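Local atomic coordinates of nicotinate phosphoribosyltransferase (Vibrio cholerae, PDB entry 4HL7), a protein that probably catalyses the ATP-dependent synthesis of nicotinate ribonucleotide from nicotinate and phosphoribosyl diphosphate, a step of NAD biosynthesis. Residues F179-M184 against T351-D356; T162-L167 against L199-Q204; Q166-I171 against P207-G212; R187-S192 against T213-F218. All coordinates share one frame; numbering follows the deposited sequence.

Contact 1 (F179-M184 against T351-D356). With SO4 (sulfate ion), chain C.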
loop_
_atom_site.group_PDB
_atom_site.type_symbol
_atom_site.label_atom_id
_atom_site.label_comp_id
_atom_site.label_asym_id
_atom_site.label_seq_id
_atom_site.Cartn_x
_atom_site.Cartn_y
_atom_site.Cartn_z
ATOM N N PHE A 179 11.738 -16.443 -9.168
ATOM C CA PHE A 179 11.180 -15.928 -7.907
ATOM C C PHE A 179 11.846 -14.562 -7.592
ATOM O O PHE A 179 13.084 -14.426 -7.645
ATOM C CB PHE A 179 11.408 -16.911 -6.744
ATOM C CG PHE A 179 10.918 -16.386 -5.407
ATOM C CD1 PHE A 179 9.523 -16.334 -5.110
ATOM C CD2 PHE A 179 11.812 -15.885 -4.483
ATOM C CE1 PHE A 179 9.077 -15.807 -3.899
ATOM C CE2 PHE A 179 11.377 -15.403 -3.230
ATOM C CZ PHE A 179 9.994 -15.341 -2.963
ATOM N N SER A 180 11.025 -13.559 -7.293
ATOM C CA SER A 180 11.508 -12.201 -6.971
ATOM C C SER A 180 10.568 -11.618 -5.893
ATOM O O SER A 180 9.346 -11.729 -6.026
ATOM C CB SER A 180 11.330 -11.328 -8.197
ATOM O OG SER A 180 11.746 -10.025 -7.866
ATOM N N LEU A 181 11.138 -11.004 -4.857
ATOM C CA LEU A 181 10.360 -10.593 -3.684
ATOM C C LEU A 181 10.523 -9.075 -3.503
ATOM O O LEU A 181 11.655 -8.552 -3.536
ATOM C CB LEU A 181 10.890 -11.350 -2.428
ATOM C CG LEU A 181 10.174 -11.113 -1.101
ATOM C CD1 LEU A 181 8.680 -11.409 -1.247
ATOM C CD2 LEU A 181 10.729 -12.010 -0.002
ATOM N N THR A 182 9.411 -8.361 -3.384
ATOM C CA THR A 182 9.477 -6.949 -3.018
ATOM C C THR A 182 8.836 -6.809 -1.637
ATOM O O THR A 182 7.652 -7.156 -1.440
ATOM C CB THR A 182 8.713 -6.078 -4.000
ATOM O OG1 THR A 182 9.291 -6.227 -5.320
ATOM C CG2 THR A 182 8.869 -4.604 -3.601
ATOM N N GLU A 183 9.604 -6.375 -0.663
ATOM C CA GLU A 183 9.031 -6.315 0.680
ATOM C C GLU A 183 8.102 -5.105 0.804
ATOM O O GLU A 183 8.478 -4.020 0.438
ATOM C CB GLU A 183 10.172 -6.267 1.694
ATOM C CG GLU A 183 9.701 -6.424 3.120
ATOM C CD GLU A 183 9.196 -5.097 3.768
ATOM O OE1 GLU A 183 9.581 -3.973 3.337
ATOM O OE2 GLU A 183 8.377 -5.196 4.707
HETATM N N MSE A 184 6.895 -5.289 1.344
HETATM C CA MSE A 184 5.894 -4.217 1.352
HETATM C C MSE A 184 5.134 -4.327 2.641
HETATM O O MSE A 184 3.943 -4.065 2.678
HETATM C CB MSE A 184 4.896 -4.274 0.161
HETATM C CG MSE A 184 5.527 -3.947 -1.157
HETATM SE SE MSE A 184 3.993 -3.990 -2.464
HETATM C CE MSE A 184 5.217 -3.632 -3.878
ATOM N N THR A 351 1.955 -8.511 5.070
ATOM C CA THR A 351 1.631 -9.205 6.290
ATOM C C THR A 351 2.385 -10.523 6.469
ATOM O O THR A 351 2.889 -10.792 7.542
ATOM C CB THR A 351 0.081 -9.461 6.294
ATOM O OG1 THR A 351 -0.584 -8.182 6.121
ATOM C CG2 THR A 351 -0.352 -10.008 7.547
ATOM N N PHE A 352 2.449 -11.328 5.409
ATOM C CA PHE A 352 3.068 -12.660 5.490
ATOM C C PHE A 352 4.515 -12.532 5.891
ATOM O O PHE A 352 5.064 -13.430 6.539
ATOM C CB PHE A 352 2.938 -13.355 4.150
ATOM C CG PHE A 352 3.687 -14.653 4.040
ATOM C CD1 PHE A 352 4.943 -14.689 3.466
ATOM C CD2 PHE A 352 3.097 -15.868 4.455
ATOM C CE1 PHE A 352 5.621 -15.890 3.302
ATOM C CE2 PHE A 352 3.784 -17.075 4.293
ATOM C CZ PHE A 352 5.044 -17.072 3.695
ATOM N N LEU A 353 5.144 -11.411 5.547
ATOM C CA LEU A 353 6.541 -11.166 5.958
ATOM C C LEU A 353 6.683 -10.559 7.364
ATOM O O LEU A 353 7.461 -11.093 8.174
ATOM C CB LEU A 353 7.335 -10.292 4.936
ATOM C CG LEU A 353 7.607 -10.938 3.557
ATOM C CD1 LEU A 353 8.276 -9.931 2.624
ATOM C CD2 LEU A 353 8.457 -12.213 3.724
ATOM N N THR A 354 5.990 -9.425 7.608
ATOM C CA THR A 354 6.254 -8.575 8.802
ATOM C C THR A 354 5.265 -8.715 9.933
ATOM O O THR A 354 5.391 -8.035 10.989
ATOM C CB THR A 354 6.330 -7.081 8.397
ATOM O OG1 THR A 354 5.069 -6.660 7.880
ATOM C CG2 THR A 354 7.448 -6.831 7.384
ATOM N N ASN A 355 4.286 -9.609 9.781
ATOM C CA ASN A 355 3.326 -9.810 10.863
ATOM C C ASN A 355 2.728 -11.208 10.844
ATOM O O ASN A 355 1.513 -11.382 10.736
ATOM C CB ASN A 355 2.211 -8.759 10.737
ATOM C CG ASN A 355 1.537 -8.478 12.078
ATOM O OD1 ASN A 355 1.647 -9.248 13.017
ATOM N ND2 ASN A 355 0.832 -7.381 12.154
ATOM N N ASP A 356 3.593 -12.191 10.993
ATOM C CA ASP A 356 3.174 -13.581 10.934
ATOM C C ASP A 356 3.843 -14.310 12.107
ATOM O O ASP A 356 5.072 -14.396 12.178
ATOM C CB ASP A 356 3.578 -14.209 9.589
ATOM C CG ASP A 356 3.130 -15.702 9.490
ATOM O OD1 ASP A 356 3.376 -16.376 8.450
ATOM O OD2 ASP A 356 2.502 -16.159 10.473
HETATM S S SO4 C . -0.363 -8.062 2.121
HETATM O O1 SO4 C . 0.732 -8.986 1.639
HETATM O O2 SO4 C . 0.045 -7.116 3.231
HETATM O O3 SO4 C . -0.954 -7.405 0.937
HETATM O O4 SO4 C . -1.431 -8.801 2.855
#
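OE2 of Glu183 is gripped by two hydrogen bonds, from Gly185 N and from Gln195 NE2, while the methyl CG2 of Thr354 lies 3.3 Å from Glu183 OE2. The two side chains cross at about a right angle. With chi1 at 63°, Thr354 has its hydroxyl between the backbone N and the carbonyl carbon, where OG1 bonds to Gly185 O; the methyl is what it turns to the carboxylate. OE1 of Glu183 has its own partner, Thr213 OG1, so both carboxylate oxygens are tied down inside the protein.

Behind this polar end the contact is greasy. CD1 of Leu353 sits 3.8 Å from Glu183 CG, and the bend at chi2 (-83°) turns the carboxylate away from the line of CB and CG, so that CG faces Leu353 and OE2 faces Thr354. Leu353 CD1 also meets Leu181 CD2 tip to tip, at 4.2 Å.

At the start of the short helix 351-354, a sulfate, probably from the crystallisation liquor, is bound through O2 by Thr351 N (3.0 Å, 164° at the hydrogen) and by Thr351 OG1 at 3.1 Å. Gly350 N also bonds the ion. An anion held by backbone N-H groups at a helix N terminus, just beyond strand 344-349, is consistent with a phosphate site of the barrel. With partners on both oxygens the carboxylate of Glu183 is fixed in rotation, and its methylene and the Thr354 methyl keep the rest of the seam apolar.

Contact 2 (T162-L167 against L199-Q204)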
loop_
_atom_site.group_PDB
_atom_site.type_symbol
_atom_site.label_atom_id
_atom_site.label_comp_id
_atom_site.label_asym_id
_atom_site.label_seq_id
_atom_site.Cartn_x
_atom_site.Cartn_y
_atom_site.Cartn_z
ATOM N N THR A 162 12.027 -20.788 8.922
ATOM C CA THR A 162 11.382 -22.026 8.492
ATOM C C THR A 162 10.747 -21.844 7.100
ATOM O O THR A 162 10.845 -22.721 6.262
ATOM C CB THR A 162 10.286 -22.454 9.464
ATOM O OG1 THR A 162 10.857 -22.624 10.771
ATOM C CG2 THR A 162 9.718 -23.785 9.038
ATOM N N LYS A 163 10.063 -20.724 6.874
ATOM C CA LYS A 163 9.481 -20.454 5.562
ATOM C C LYS A 163 10.585 -20.323 4.499
ATOM O O LYS A 163 10.446 -20.807 3.347
ATOM C CB LYS A 163 8.618 -19.151 5.573
ATOM C CG LYS A 163 7.435 -19.278 6.507
ATOM C CD LYS A 163 6.406 -18.142 6.488
ATOM C CE LYS A 163 6.941 -16.815 6.902
ATOM N NZ LYS A 163 5.704 -15.890 7.037
ATOM N N LEU A 164 11.657 -19.627 4.850
ATOM C CA LEU A 164 12.743 -19.473 3.878
ATOM C C LEU A 164 13.423 -20.816 3.493
ATOM O O LEU A 164 13.690 -21.043 2.305
ATOM C CB LEU A 164 13.778 -18.463 4.359
ATOM C CG LEU A 164 13.289 -17.012 4.393
ATOM C CD1 LEU A 164 14.364 -16.199 5.080
ATOM C CD2 LEU A 164 12.962 -16.462 2.993
ATOM N N ASP A 165 13.685 -21.687 4.472
ATOM C CA ASP A 165 14.103 -23.074 4.189
ATOM C C ASP A 165 13.178 -23.755 3.186
ATOM O O ASP A 165 13.650 -24.328 2.214
ATOM C CB ASP A 165 14.112 -23.931 5.445
ATOM C CG ASP A 165 15.178 -23.553 6.408
ATOM O OD1 ASP A 165 15.120 -24.101 7.518
ATOM O OD2 ASP A 165 16.066 -22.705 6.083
ATOM N N GLN A 166 11.862 -23.701 3.418
ATOM C CA GLN A 166 10.914 -24.410 2.545
ATOM C C GLN A 166 10.779 -23.801 1.180
ATOM O O GLN A 166 10.588 -24.501 0.162
ATOM C CB GLN A 166 9.540 -24.584 3.221
ATOM C CG GLN A 166 9.692 -25.496 4.414
ATOM C CD GLN A 166 8.464 -25.631 5.296
ATOM O OE1 GLN A 166 7.580 -26.447 5.033
ATOM N NE2 GLN A 166 8.445 -24.889 6.378
ATOM N N LEU A 167 10.851 -22.475 1.134
ATOM C CA LEU A 167 10.938 -21.751 -0.146
ATOM C C LEU A 167 12.157 -22.196 -0.989
ATOM O O LEU A 167 11.994 -22.522 -2.169
ATOM C CB LEU A 167 11.054 -20.249 0.130
ATOM C CG LEU A 167 11.340 -19.305 -1.068
ATOM C CD1 LEU A 167 10.150 -19.231 -2.044
ATOM C CD2 LEU A 167 11.765 -17.895 -0.620
ATOM N N LEU A 199 13.774 -7.748 7.394
ATOM C CA LEU A 199 14.512 -7.301 6.232
ATOM C C LEU A 199 16.003 -7.733 6.329
ATOM O O LEU A 199 16.584 -8.187 5.342
ATOM C CB LEU A 199 14.354 -5.752 6.025
ATOM C CG LEU A 199 13.008 -5.356 5.388
ATOM C CD1 LEU A 199 12.816 -3.860 5.506
ATOM C CD2 LEU A 199 13.096 -5.713 3.918
ATOM N N ALA A 200 16.618 -7.578 7.517
ATOM C CA ALA A 200 17.992 -8.031 7.753
ATOM C C ALA A 200 18.147 -9.511 7.374
ATOM O O ALA A 200 19.129 -9.906 6.742
ATOM C CB ALA A 200 18.398 -7.807 9.211
ATOM N N CYS A 201 17.169 -10.333 7.743
ATOM C CA CYS A 201 17.251 -11.764 7.503
ATOM C C CYS A 201 17.104 -12.077 5.997
ATOM O O CYS A 201 17.878 -12.854 5.423
ATOM C CB CYS A 201 16.177 -12.444 8.342
ATOM S SG CYS A 201 15.897 -14.203 8.008
ATOM N N LEU A 202 16.110 -11.460 5.340
ATOM C CA LEU A 202 15.952 -11.600 3.889
ATOM C C LEU A 202 17.221 -11.227 3.159
ATOM O O LEU A 202 17.676 -11.946 2.271
ATOM C CB LEU A 202 14.801 -10.751 3.387
ATOM C CG LEU A 202 13.422 -11.120 3.908
ATOM C CD1 LEU A 202 12.410 -10.035 3.470
ATOM C CD2 LEU A 202 12.970 -12.535 3.539
ATOM N N LYS A 203 17.814 -10.108 3.545
ATOM C CA LYS A 203 19.029 -9.681 2.914
ATOM C C LYS A 203 20.165 -10.723 3.108
ATOM O O LYS A 203 20.921 -11.003 2.183
ATOM C CB LYS A 203 19.443 -8.319 3.439
ATOM C CG LYS A 203 20.885 -7.981 3.086
ATOM C CD LYS A 203 21.161 -6.494 3.026
ATOM C CE LYS A 203 22.557 -6.270 2.435
ATOM N NZ LYS A 203 23.143 -4.960 2.840
ATOM N N GLN A 204 20.248 -11.292 4.306
ATOM C CA GLN A 204 21.252 -12.299 4.589
ATOM C C GLN A 204 20.993 -13.661 3.905
ATOM O O GLN A 204 21.919 -14.295 3.431
ATOM C CB GLN A 204 21.442 -12.431 6.082
ATOM C CG GLN A 204 22.241 -13.669 6.484
ATOM C CD GLN A 204 21.900 -14.100 7.887
ATOM O OE1 GLN A 204 22.236 -13.406 8.855
ATOM N NE2 GLN A 204 21.195 -15.236 8.017
#
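In segment 199-204 the first residue to touch 162-167 is Cys201: its SG, swung anti to the backbone N (chi1 170°), comes within 3.9 Å of Leu164 CD1. SG belongs to a wider apolar patch, since the Cys201 side chain also reaches Leu157 and Leu160 further back along helix 155-174. Next along is Leu202, whose CD2 lies 4.0 Å from Leu164 CD2, the two side chains crossing at about a right angle. Leu164 thus forks between its partners, one methyl to the sulfur and the other to the leucine, and Phe329 and Ile206 add further cover. No hydrogen bond passes between the two segments. Purely apolar packing of this sort, between helices that precede and follow one strand (181-183) of a parallel sheet, is what the outer helical layer of an alpha/beta barrel looks like.

Contact 3 (Q166-I171 against P207-G212)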
loop_
_atom_site.group_PDB
_atom_site.type_symbol
_atom_site.label_atom_id
_atom_site.label_comp_id
_atom_site.label_asym_id
_atom_site.label_seq_id
_atom_site.Cartn_x
_atom_site.Cartn_y
_atom_site.Cartn_z
ATOM N N GLN A 166 11.862 -23.701 3.418
ATOM C CA GLN A 166 10.914 -24.410 2.545
ATOM C C GLN A 166 10.779 -23.801 1.180
ATOM O O GLN A 166 10.588 -24.501 0.162
ATOM C CB GLN A 166 9.540 -24.584 3.221
ATOM C CG GLN A 166 9.692 -25.496 4.414
ATOM C CD GLN A 166 8.464 -25.631 5.296
ATOM O OE1 GLN A 166 7.580 -26.447 5.033
ATOM N NE2 GLN A 166 8.445 -24.889 6.378
ATOM N N LEU A 167 10.851 -22.475 1.134
ATOM C CA LEU A 167 10.938 -21.751 -0.146
ATOM C C LEU A 167 12.157 -22.196 -0.989
ATOM O O LEU A 167 11.994 -22.522 -2.169
ATOM C CB LEU A 167 11.054 -20.249 0.130
ATOM C CG LEU A 167 11.340 -19.305 -1.068
ATOM C CD1 LEU A 167 10.150 -19.231 -2.044
ATOM C CD2 LEU A 167 11.765 -17.895 -0.620
ATOM N N LYS A 168 13.352 -22.131 -0.403
ATOM C CA LYS A 168 14.599 -22.554 -1.093
ATOM C C LYS A 168 14.480 -24.013 -1.629
ATOM O O LYS A 168 14.803 -24.309 -2.836
ATOM C CB LYS A 168 15.797 -22.453 -0.143
ATOM C CG LYS A 168 16.335 -21.027 0.037
ATOM C CD LYS A 168 17.422 -21.027 1.139
ATOM C CE LYS A 168 18.502 -19.997 0.864
ATOM N NZ LYS A 168 19.208 -19.539 2.107
ATOM N N ALA A 169 13.937 -24.879 -0.774
ATOM C CA ALA A 169 13.798 -26.289 -1.066
ATOM C C ALA A 169 12.894 -26.501 -2.268
ATOM O O ALA A 169 13.230 -27.283 -3.183
ATOM C CB ALA A 169 13.292 -27.057 0.159
ATOM N N GLU A 170 11.757 -25.817 -2.284
ATOM C CA GLU A 170 10.828 -25.873 -3.403
ATOM C C GLU A 170 11.342 -25.229 -4.675
ATOM O O GLU A 170 11.111 -25.768 -5.769
ATOM C CB GLU A 170 9.437 -25.291 -3.023
ATOM C CG GLU A 170 8.640 -26.260 -2.152
ATOM C CD GLU A 170 8.329 -27.562 -2.865
ATOM O OE1 GLU A 170 9.114 -28.533 -2.722
ATOM O OE2 GLU A 170 7.323 -27.620 -3.606
ATOM N N ILE A 171 12.115 -24.152 -4.539
ATOM C CA ILE A 171 12.749 -23.508 -5.692
ATOM C C ILE A 171 13.744 -24.447 -6.376
ATOM O O ILE A 171 13.695 -24.589 -7.597
ATOM C CB ILE A 171 13.360 -22.149 -5.308
ATOM C CG1 ILE A 171 12.213 -21.100 -5.261
ATOM C CG2 ILE A 171 14.385 -21.649 -6.350
ATOM C CD1 ILE A 171 12.684 -19.751 -4.674
ATOM N N PRO A 207 19.418 -12.815 -0.721
ATOM C CA PRO A 207 19.712 -11.526 -1.392
ATOM C C PRO A 207 19.464 -11.563 -2.903
ATOM O O PRO A 207 19.078 -10.540 -3.521
ATOM C CB PRO A 207 21.203 -11.320 -1.113
ATOM C CG PRO A 207 21.733 -12.679 -0.820
ATOM C CD PRO A 207 20.609 -13.352 -0.034
ATOM N N GLN A 208 19.674 -12.720 -3.502
ATOM C CA GLN A 208 19.577 -12.866 -4.945
ATOM C C GLN A 208 18.145 -12.773 -5.423
ATOM O O GLN A 208 17.897 -12.603 -6.607
ATOM C CB GLN A 208 20.159 -14.219 -5.391
ATOM C CG GLN A 208 19.320 -15.427 -4.944
ATOM C CD GLN A 208 19.715 -16.002 -3.589
ATOM O OE1 GLN A 208 20.225 -15.309 -2.718
ATOM N NE2 GLN A 208 19.444 -17.286 -3.400
ATOM N N TRP A 209 17.191 -12.937 -4.508
ATOM C CA TRP A 209 15.789 -12.851 -4.842
ATOM C C TRP A 209 15.066 -11.628 -4.339
ATOM O O TRP A 209 13.903 -11.482 -4.617
ATOM C CB TRP A 209 15.045 -14.068 -4.380
ATOM C CG TRP A 209 15.571 -15.326 -4.995
ATOM C CD1 TRP A 209 16.039 -15.505 -6.303
ATOM C CD2 TRP A 209 15.673 -16.629 -4.364
ATOM N NE1 TRP A 209 16.437 -16.803 -6.485
ATOM C CE2 TRP A 209 16.212 -17.531 -5.366
ATOM C CE3 TRP A 209 15.355 -17.131 -3.108
ATOM C CZ2 TRP A 209 16.480 -18.863 -5.082
ATOM C CZ3 TRP A 209 15.594 -18.489 -2.844
ATOM C CH2 TRP A 209 16.138 -19.328 -3.808
ATOM N N VAL A 210 15.748 -10.722 -3.664
ATOM C CA VAL A 210 15.078 -9.538 -3.129
ATOM C C VAL A 210 15.197 -8.395 -4.155
ATOM O O VAL A 210 16.296 -7.910 -4.409
ATOM C CB VAL A 210 15.692 -9.155 -1.743
ATOM C CG1 VAL A 210 15.193 -7.772 -1.282
ATOM C CG2 VAL A 210 15.404 -10.241 -0.700
ATOM N N LEU A 211 14.089 -8.002 -4.793
ATOM C CA LEU A 211 14.112 -6.877 -5.741
ATOM C C LEU A 211 14.321 -5.571 -4.984
ATOM O O LEU A 211 15.119 -4.705 -5.407
ATOM C CB LEU A 211 12.834 -6.855 -6.593
ATOM C CG LEU A 211 12.671 -5.670 -7.539
ATOM C CD1 LEU A 211 13.800 -5.796 -8.584
ATOM C CD2 LEU A 211 11.253 -5.697 -8.116
ATOM N N GLY A 212 13.695 -5.469 -3.815
ATOM C CA GLY A 212 13.880 -4.279 -2.949
ATOM C C GLY A 212 12.786 -4.226 -1.875
ATOM O O GLY A 212 12.176 -5.244 -1.536
#
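Face contact comes first: CD1 of Ile171 stands over the six-membered ring of Trp209 in a CH-pi interaction, 3.7 Å from the ring centroid and 17° off its normal. Ile171 CD1 is closest to Trp209 CH2, at 3.6 Å. The other branch joins in, with Ile171 CG2 3.7 Å from Trp209 CZ2. CG2 is anti to the backbone N and CG1 beside that nitrogen (chi1 -80°), which brings both branches to the indole. The Ile171 and Trp209 side chains come from opposite directions.

The remaining apolar touches are lighter. Lys168 meets the indole with its aliphatic part, CG lying at the ring edge 3.9 Å from Trp209 CZ3. Leu167 CD2 comes up obliquely, 4.4 Å from Trp209 CE3.

Polar groups frame the ring without bonding across. The Lys168 chain bends at chi3, and its NZ goes to Glu205 O. On the face opposite Ile171, the side-chain amide of neighbouring Gln208 folds back, NE2 standing 3.6 Å above the middle of the Trp209 ring. The tryptophan backbone pairs with Leu181 of strand 181-183.

The Gln208 amide covers its face from within the same segment as the indole. Between helix 155-174 and segment 207-212 only carbon meets carbon or the pi face, with no hydrogen bond, so the cohesion here is probably a matter of dispersion and fit.

Contact 4 (R187-S192 against T213-F218)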
loop_
_atom_site.group_PDB
_atom_site.type_symbol
_atom_site.label_atom_id
_atom_site.label_comp_id
_atom_site.label_asym_id
_atom_site.label_seq_id
_atom_site.Cartn_x
_atom_site.Cartn_y
_atom_site.Cartn_z
ATOM N N ARG A 187 3.053 -1.076 6.452
ATOM C CA ARG A 187 1.742 -0.612 6.972
ATOM C C ARG A 187 1.106 -1.552 7.969
ATOM O O ARG A 187 0.362 -1.103 8.863
ATOM C CB ARG A 187 0.743 -0.322 5.844
ATOM C CG ARG A 187 0.342 -1.538 4.992
ATOM C CD ARG A 187 -0.447 -1.089 3.770
ATOM N NE ARG A 187 0.283 -0.113 2.993
ATOM C CZ ARG A 187 -0.297 0.915 2.371
ATOM N NH1 ARG A 187 -1.605 1.059 2.472
ATOM N NH2 ARG A 187 0.441 1.810 1.691
ATOM N N ARG A 188 1.432 -2.847 7.881
ATOM C CA ARG A 188 0.831 -3.759 8.908
ATOM C C ARG A 188 1.858 -4.585 9.651
ATOM O O ARG A 188 1.585 -5.706 10.088
ATOM C CB ARG A 188 -0.306 -4.629 8.336
ATOM C CG ARG A 188 -1.676 -3.926 8.234
ATOM C CD ARG A 188 -2.586 -4.733 7.283
ATOM N NE ARG A 188 -3.728 -3.994 6.722
ATOM C CZ ARG A 188 -3.799 -3.491 5.477
ATOM N NH1 ARG A 188 -2.760 -3.569 4.624
ATOM N NH2 ARG A 188 -4.926 -2.874 5.085
ATOM N N ARG A 189 3.027 -4.000 9.858
ATOM C CA ARG A 189 4.069 -4.732 10.592
ATOM C C ARG A 189 3.669 -4.977 12.032
ATOM O O ARG A 189 2.921 -4.191 12.634
ATOM C CB ARG A 189 5.404 -3.996 10.571
ATOM C CG ARG A 189 5.385 -2.606 11.264
ATOM C CD ARG A 189 6.492 -1.781 10.661
ATOM N NE ARG A 189 6.550 -0.498 11.355
ATOM C CZ ARG A 189 7.304 0.515 10.960
ATOM N NH1 ARG A 189 8.125 0.363 9.907
ATOM N NH2 ARG A 189 7.294 1.662 11.671
ATOM N N PHE A 190 4.206 -6.044 12.627
ATOM C CA PHE A 190 3.992 -6.275 14.049
ATOM C C PHE A 190 4.619 -5.093 14.858
ATOM O O PHE A 190 4.030 -4.619 15.838
ATOM C CB PHE A 190 4.679 -7.585 14.471
ATOM C CG PHE A 190 4.497 -7.928 15.935
ATOM C CD1 PHE A 190 3.381 -8.676 16.359
ATOM C CD2 PHE A 190 5.449 -7.566 16.879
ATOM C CE1 PHE A 190 3.207 -8.971 17.690
ATOM C CE2 PHE A 190 5.275 -7.876 18.236
ATOM C CZ PHE A 190 4.149 -8.581 18.632
ATOM N N SER A 191 5.814 -4.651 14.419
ATOM C CA SER A 191 6.553 -3.577 15.045
ATOM C C SER A 191 7.647 -3.161 14.064
ATOM O O SER A 191 7.975 -3.917 13.157
ATOM C CB SER A 191 7.152 -4.014 16.403
ATOM O OG SER A 191 8.179 -4.985 16.198
ATOM N N SER A 192 8.187 -1.952 14.213
ATOM C CA SER A 192 9.303 -1.538 13.342
ATOM C C SER A 192 10.551 -2.443 13.567
ATOM O O SER A 192 11.317 -2.705 12.609
ATOM C CB SER A 192 9.625 -0.035 13.527
ATOM O OG SER A 192 9.959 0.228 14.874
ATOM N N THR A 213 12.543 -3.029 -1.362
ATOM C CA THR A 213 11.539 -2.828 -0.286
ATOM C C THR A 213 10.830 -1.532 -0.566
ATOM O O THR A 213 11.412 -0.619 -1.155
ATOM C CB THR A 213 12.228 -2.756 1.105
ATOM O OG1 THR A 213 11.263 -2.365 2.069
ATOM C CG2 THR A 213 13.369 -1.735 1.132
ATOM N N SER A 214 9.543 -1.443 -0.198
ATOM C CA SER A 214 8.851 -0.170 -0.344
ATOM C C SER A 214 9.246 0.852 0.732
ATOM O O SER A 214 8.952 2.017 0.575
ATOM C CB SER A 214 7.326 -0.366 -0.315
ATOM O OG SER A 214 6.996 -0.895 0.959
ATOM N N ASN A 215 9.919 0.413 1.808
ATOM C CA ASN A 215 10.227 1.303 2.897
ATOM C C ASN A 215 11.543 2.101 2.629
ATOM O O ASN A 215 12.609 1.505 2.556
ATOM C CB ASN A 215 10.311 0.472 4.183
ATOM C CG ASN A 215 10.430 1.333 5.429
ATOM O OD1 ASN A 215 11.380 2.092 5.579
ATOM N ND2 ASN A 215 9.431 1.255 6.296
ATOM N N TYR A 216 11.449 3.437 2.517
ATOM C CA TYR A 216 12.651 4.260 2.224
ATOM C C TYR A 216 13.677 4.126 3.350
ATOM O O TYR A 216 14.925 3.999 3.111
ATOM C CB TYR A 216 12.265 5.759 2.060
ATOM C CG TYR A 216 12.049 6.195 0.611
ATOM C CD1 TYR A 216 12.914 5.769 -0.391
ATOM C CD2 TYR A 216 10.991 7.054 0.268
ATOM C CE1 TYR A 216 12.739 6.179 -1.732
ATOM C CE2 TYR A 216 10.794 7.482 -1.055
ATOM C CZ TYR A 216 11.702 7.071 -2.049
ATOM O OH TYR A 216 11.513 7.464 -3.393
ATOM N N HIS A 217 13.203 4.216 4.582
ATOM C CA HIS A 217 14.117 4.146 5.744
ATOM C C HIS A 217 14.947 2.886 5.781
ATOM O O HIS A 217 16.190 2.922 6.032
ATOM C CB HIS A 217 13.325 4.284 7.046
ATOM C CG HIS A 217 14.191 4.294 8.281
ATOM N ND1 HIS A 217 14.645 5.422 8.834
ATOM C CD2 HIS A 217 14.702 3.252 9.046
ATOM C CE1 HIS A 217 15.397 5.134 9.907
ATOM N NE2 HIS A 217 15.423 3.814 10.049
ATOM N N PHE A 218 14.301 1.758 5.526
ATOM C CA PHE A 218 14.987 0.448 5.545
ATOM C C PHE A 218 15.718 0.195 4.223
ATOM O O PHE A 218 16.717 -0.497 4.235
ATOM C CB PHE A 218 13.978 -0.690 5.882
ATOM C CG PHE A 218 13.546 -0.688 7.333
ATOM C CD1 PHE A 218 14.503 -0.614 8.361
ATOM C CD2 PHE A 218 12.177 -0.712 7.681
ATOM C CE1 PHE A 218 14.122 -0.523 9.711
ATOM C CE2 PHE A 218 11.799 -0.661 9.011
ATOM C CZ PHE A 218 12.755 -0.557 10.031
#
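At the edge of the Phe218 ring, near its plane, stands the guanidinium of Arg189, with NH1 3.9 Å from Phe218 CE2; the two planes are 67° apart. One face of the phenyl is overlain near its rim by His217 CD2, 3.8 Å above the plane. The guanidinium has Ser192 CB over the centre of one face, 3.4 Å up. Its plane is only 28° from that of the side-chain amide of Asn215, whose ND2 lies 3.9 Å from Arg189 NH1.

CG of Arg189 lies between the backbone N and the carbonyl carbon, and the chain then runs extended to NE, which carries the guanidinium across to the ring. NH1 is bound at its end by a salt bridge to Asp18 and a hydrogen bond to Gln195 OE1, so the charge is answered beyond the aromatic edge. Ser192 O adds an oblique approach to Phe218 CZ at 3.7 Å.

Asn215 is the N-cap of helix 216-222: its OD1 accepts from Phe218 N at 2.9 Å, fairly straight at 159°, with the donor above the carbonyl plane. Two residues earlier, Thr213 OG1 accepts from Asn215 N at 3.1 Å, an ST turn.

The contact therefore joins the loop leading out of strand 181-183 to the turn out of its neighbour 210-213, while Phe218 also packs on Gln195, Arg196 and Leu199 of helix 192-205.

In the fold
Helix 155-174 opens two loops from nearly the same place: contact 2 closes one at helix 192-205, and contact 3 the other just afterwards at 207-212; Gln166 and Leu167 belong to both first segments. Contact 1 starts between, on strand 181-183, and closes only at 351-356, so it crosses both. Contact 4 runs from 187-192 to 213-218, nested inside contact 1 but crossing contacts 2 and 3. Contacts 1 and 3 meet in the parallel sheet, where strands 181-183 and 210-213 are neighbours, and Lys163 reaches Phe352 and Asp356. Together they join two outer helices, two adjacent strands, the turns beyond them and the short helix 351-354 that follows strand 344-349.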